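Local atomic coordinates of sensor-type histidine kinase PrrB (Mycobacterium tuberculosis, PDB entry 1YSR), a protein that probably acts as the membrane sensor kinase of the PrrB/PrrA two-component system, using ATP to phosphorylate a protein histidine, its C-terminal ATP-binding domain being this chain. Residues Q68-S73 / E79-D84. Residues are numbered along the deposited sequence; the frame is centred on the assembly and turned at random.
Sequences QLSAVS and EIAIDD
The carbonyl oxygen of Q68 is met by two partners: D83 N reaches Q68 O at 2.9 Å, and a water lies 2.9 Å from the same Q68 O. The return bond, Q68 N to D83 O at 3.0 Å, closes the pair. S70 with A81 and V72 with E79 are likewise joined by two backbone hydrogen bonds each, while L69–I82 and A71–I80 between them are non-hydrogen-bonded pairs. The strands run antiparallel at 163°, as the two arms of the hairpin formed by strands 66-74 and 77-84.

On the face of S70, A81 and D83, S70 OG bridges two waters. The hydroxyl sits between backbone N and carbonyl carbon (chi1 55°), a rotation that lays S70 OG 3.6 Å from A81 CB and within hydrogen-bonding distance of both waters. One, the water at Q68 O, is 2.9 Å from S70 OG and 2.6 Å from D83 OD2; the other joins S70 OG to E79 O, donating to the carbonyl at 3.0 Å. D83 OD2 also forms a salt bridge with R141, and its OD1 a hydrogen bond with S135; E79 OE1 pairs with R145.

The other face is apolar. L69 reaches alongside I82, its CD2 methyl 3.7 Å from I82 CG1 and equally near CG2. Helix 10-24 packs on L69, A71 and I80, and helix 44-61 on I82, the helix-on-sheet sandwich of the GHKL ATPase fold. The hairpin is thus two-sided: hydrocarbon faces the helices, whereas on the opposite face waters bridge the two strands through S70, and the carboxylates of D83 and E79 turn to arginines of strand 140-147, which probably stabilise their charged form.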
ATOM      1  N   GLN A  68      11.908  15.384  -2.213  1.00 28.12           N
ATOM      2  CA  GLN A  68      10.495  15.687  -2.112  1.00 28.84           C
ATOM      3  C   GLN A  68       9.777  14.742  -3.006  1.00 29.13           C
ATOM      4  O   GLN A  68      10.146  14.615  -4.216  1.00 28.02           O
ATOM      5  CB  GLN A  68      10.213  17.110  -2.637  1.00 31.91           C
ATOM      6  CG  GLN A  68      10.793  18.171  -1.681  1.00 26.22           C
ATOM      7  CD  GLN A  68      10.607  19.599  -2.213  1.00 31.59           C
ATOM      8  OE1 GLN A  68      10.245  19.819  -3.386  1.00 38.40           O
ATOM      9  NE2 GLN A  68      10.829  20.557  -1.344  1.00 36.97           N
ATOM     10  N   LEU A  69       8.753  14.110  -2.438  1.00 26.22           N
ATOM     11  CA  LEU A  69       7.849  13.228  -3.184  1.00 25.15           C
ATOM     12  C   LEU A  69       6.593  14.039  -3.517  1.00 27.14           C
ATOM     13  O   LEU A  69       6.110  14.856  -2.710  1.00 27.80           O
ATOM     14  CB  LEU A  69       7.445  12.057  -2.295  1.00 25.34           C
ATOM     15  CG  LEU A  69       8.632  11.321  -1.670  1.00 26.16           C
ATOM     16  CD1 LEU A  69       8.209  10.115  -0.719  1.00 26.96           C
ATOM     17  CD2 LEU A  69       9.714  10.892  -2.749  1.00 26.29           C
ATOM     18  N   SER A  70       6.013  13.772  -4.674  1.00 29.20           N
ATOM     19  CA  SER A  70       4.736  14.405  -5.020  1.00 31.71           C
ATOM     20  C   SER A  70       3.882  13.528  -5.904  1.00 33.15           C
ATOM     21  O   SER A  70       4.401  12.670  -6.590  1.00 32.11           O
ATOM     22  CB  SER A  70       4.936  15.730  -5.719  1.00 32.35           C
ATOM     23  OG  SER A  70       5.759  15.634  -6.870  1.00 34.43           O
ATOM     24  N   ALA A  71       2.581  13.823  -5.924  1.00 33.55           N
ATOM     25  CA  ALA A  71       1.641  13.183  -6.845  1.00 33.63           C
ATOM     26  C   ALA A  71       0.685  14.241  -7.334  1.00 35.66           C
ATOM     27  O   ALA A  71       0.108  15.017  -6.528  1.00 33.48           O
ATOM     28  CB  ALA A  71       0.874  12.064  -6.130  1.00 34.80           C
ATOM     29  N   VAL A  72       0.541  14.265  -8.659  1.00 37.07           N
ATOM     30  CA  VAL A  72      -0.335  15.195  -9.373  1.00 39.54           C
ATOM     31  C   VAL A  72      -1.330  14.323 -10.149  1.00 39.18           C
ATOM     32  O   VAL A  72      -0.914  13.491 -10.970  1.00 38.53           O
ATOM     33  CB  VAL A  72       0.514  16.047 -10.343  1.00 38.92           C
ATOM     34  CG1 VAL A  72      -0.357  16.828 -11.334  1.00 46.45           C
ATOM     35  CG2 VAL A  72       1.416  17.008  -9.563  1.00 43.20           C
ATOM     36  N   SER A  73      -2.619  14.538  -9.916  1.00 40.07           N
ATOM     37  CA  SER A  73      -3.715  13.773 -10.540  1.00 40.95           C
ATOM     38  C   SER A  73      -4.324  14.443 -11.751  1.00 40.61           C
ATOM     39  O   SER A  73      -4.496  15.668 -11.776  1.00 40.30           O
ATOM     40  CB  SER A  73      -4.875  13.619  -9.549  1.00 42.28           C
ATOM     41  OG  SER A  73      -4.436  13.182  -8.284  1.00 47.26           O
ATOM     42  N   GLU A  79       0.932  11.380 -11.923  1.00 33.55           N
ATOM     43  CA  GLU A  79       2.334  11.599 -12.226  1.00 36.13           C
ATOM     44  C   GLU A  79       2.932  11.683 -10.829  1.00 34.72           C
ATOM     45  O   GLU A  79       2.564  12.555 -10.051  1.00 37.25           O
ATOM     46  CB  GLU A  79       2.481  12.903 -13.025  1.00 35.77           C
ATOM     47  CG  GLU A  79       3.840  13.557 -13.095  1.00 41.04           C
ATOM     48  CD  GLU A  79       3.806  14.797 -14.001  1.00 40.51           C
ATOM     49  OE1 GLU A  79       3.471  14.621 -15.205  1.00 44.78           O
ATOM     50  OE2 GLU A  79       4.091  15.920 -13.508  1.00 49.75           O
ATOM     51  N   ILE A  80       3.752  10.699 -10.497  1.00 32.96           N
ATOM     52  CA  ILE A  80       4.467  10.632  -9.230  1.00 31.22           C
ATOM     53  C   ILE A  80       5.875  11.162  -9.513  1.00 30.93           C
ATOM     54  O   ILE A  80       6.487  10.802 -10.508  1.00 30.70           O
ATOM     55  CB  ILE A  80       4.598   9.161  -8.798  1.00 30.49           C
ATOM     56  CG1 ILE A  80       3.198   8.578  -8.499  1.00 33.45           C
ATOM     57  CG2 ILE A  80       5.557   8.986  -7.560  1.00 29.35           C
ATOM     58  CD1 ILE A  80       3.176   7.049  -8.398  1.00 39.39           C
ATOM     59  N   ALA A  81       6.403  12.019  -8.660  1.00 29.13           N
ATOM     60  CA  ALA A  81       7.785  12.504  -8.891  1.00 27.57           C
ATOM     61  C   ALA A  81       8.609  12.390  -7.655  1.00 28.42           C
ATOM     62  O   ALA A  81       8.096  12.630  -6.560  1.00 27.90           O
ATOM     63  CB  ALA A  81       7.745  14.007  -9.357  1.00 29.33           C
ATOM     64  N   ILE A  82       9.866  11.984  -7.817  1.00 27.78           N
ATOM     65  CA  ILE A  82      10.798  11.951  -6.678  1.00 27.54           C
ATOM     66  C   ILE A  82      11.887  12.937  -7.086  1.00 27.00           C
ATOM     67  O   ILE A  82      12.638  12.695  -8.068  1.00 26.59           O
ATOM     68  CB  ILE A  82      11.392  10.538  -6.434  1.00 27.38           C
ATOM     69  CG1 ILE A  82      10.252   9.522  -6.110  1.00 29.61           C
ATOM     70  CG2 ILE A  82      12.322  10.583  -5.321  1.00 25.77           C
ATOM     71  CD1 ILE A  82       9.924   8.536  -7.202  1.00 32.69           C
ATOM     72  N   ASP A  83      11.826  14.124  -6.487  1.00 27.10           N
ATOM     73  CA  ASP A  83      12.817  15.210  -6.776  1.00 26.39           C
ATOM     74  C   ASP A  83      13.943  15.243  -5.745  1.00 26.00           C
ATOM     75  O   ASP A  83      13.667  15.069  -4.567  1.00 27.19           O
ATOM     76  CB  ASP A  83      12.073  16.573  -6.707  1.00 25.87           C
ATOM     77  CG  ASP A  83      11.370  16.901  -7.974  1.00 30.43           C
ATOM     78  OD1 ASP A  83      12.037  17.441  -8.874  1.00 32.92           O
ATOM     79  OD2 ASP A  83      10.145  16.649  -8.060  1.00 34.68           O
ATOM     80  N   ASP A  84      15.209  15.421  -6.144  1.00 25.60           N
ATOM     81  CA  ASP A  84      16.281  15.461  -5.144  1.00 26.09           C
ATOM     82  C   ASP A  84      17.266  16.626  -5.456  1.00 27.64           C
ATOM     83  O   ASP A  84      17.219  17.217  -6.549  1.00 26.28           O
ATOM     84  CB  ASP A  84      17.016  14.110  -4.982  1.00 28.38           C
ATOM     85  CG  ASP A  84      17.856  13.753  -6.208  1.00 30.35           C
ATOM     86  OD1 ASP A  84      18.836  14.463  -6.527  1.00 30.97           O
ATOM     87  OD2 ASP A  84      17.539  12.766  -6.894  1.00 27.60           O
TER
HETATM   88  O   HOH W   1       8.538  15.956  -6.162  1.00 32.62           O
HETATM   89  O   HOH W   2       4.319  14.873  -9.275  1.00 42.43           O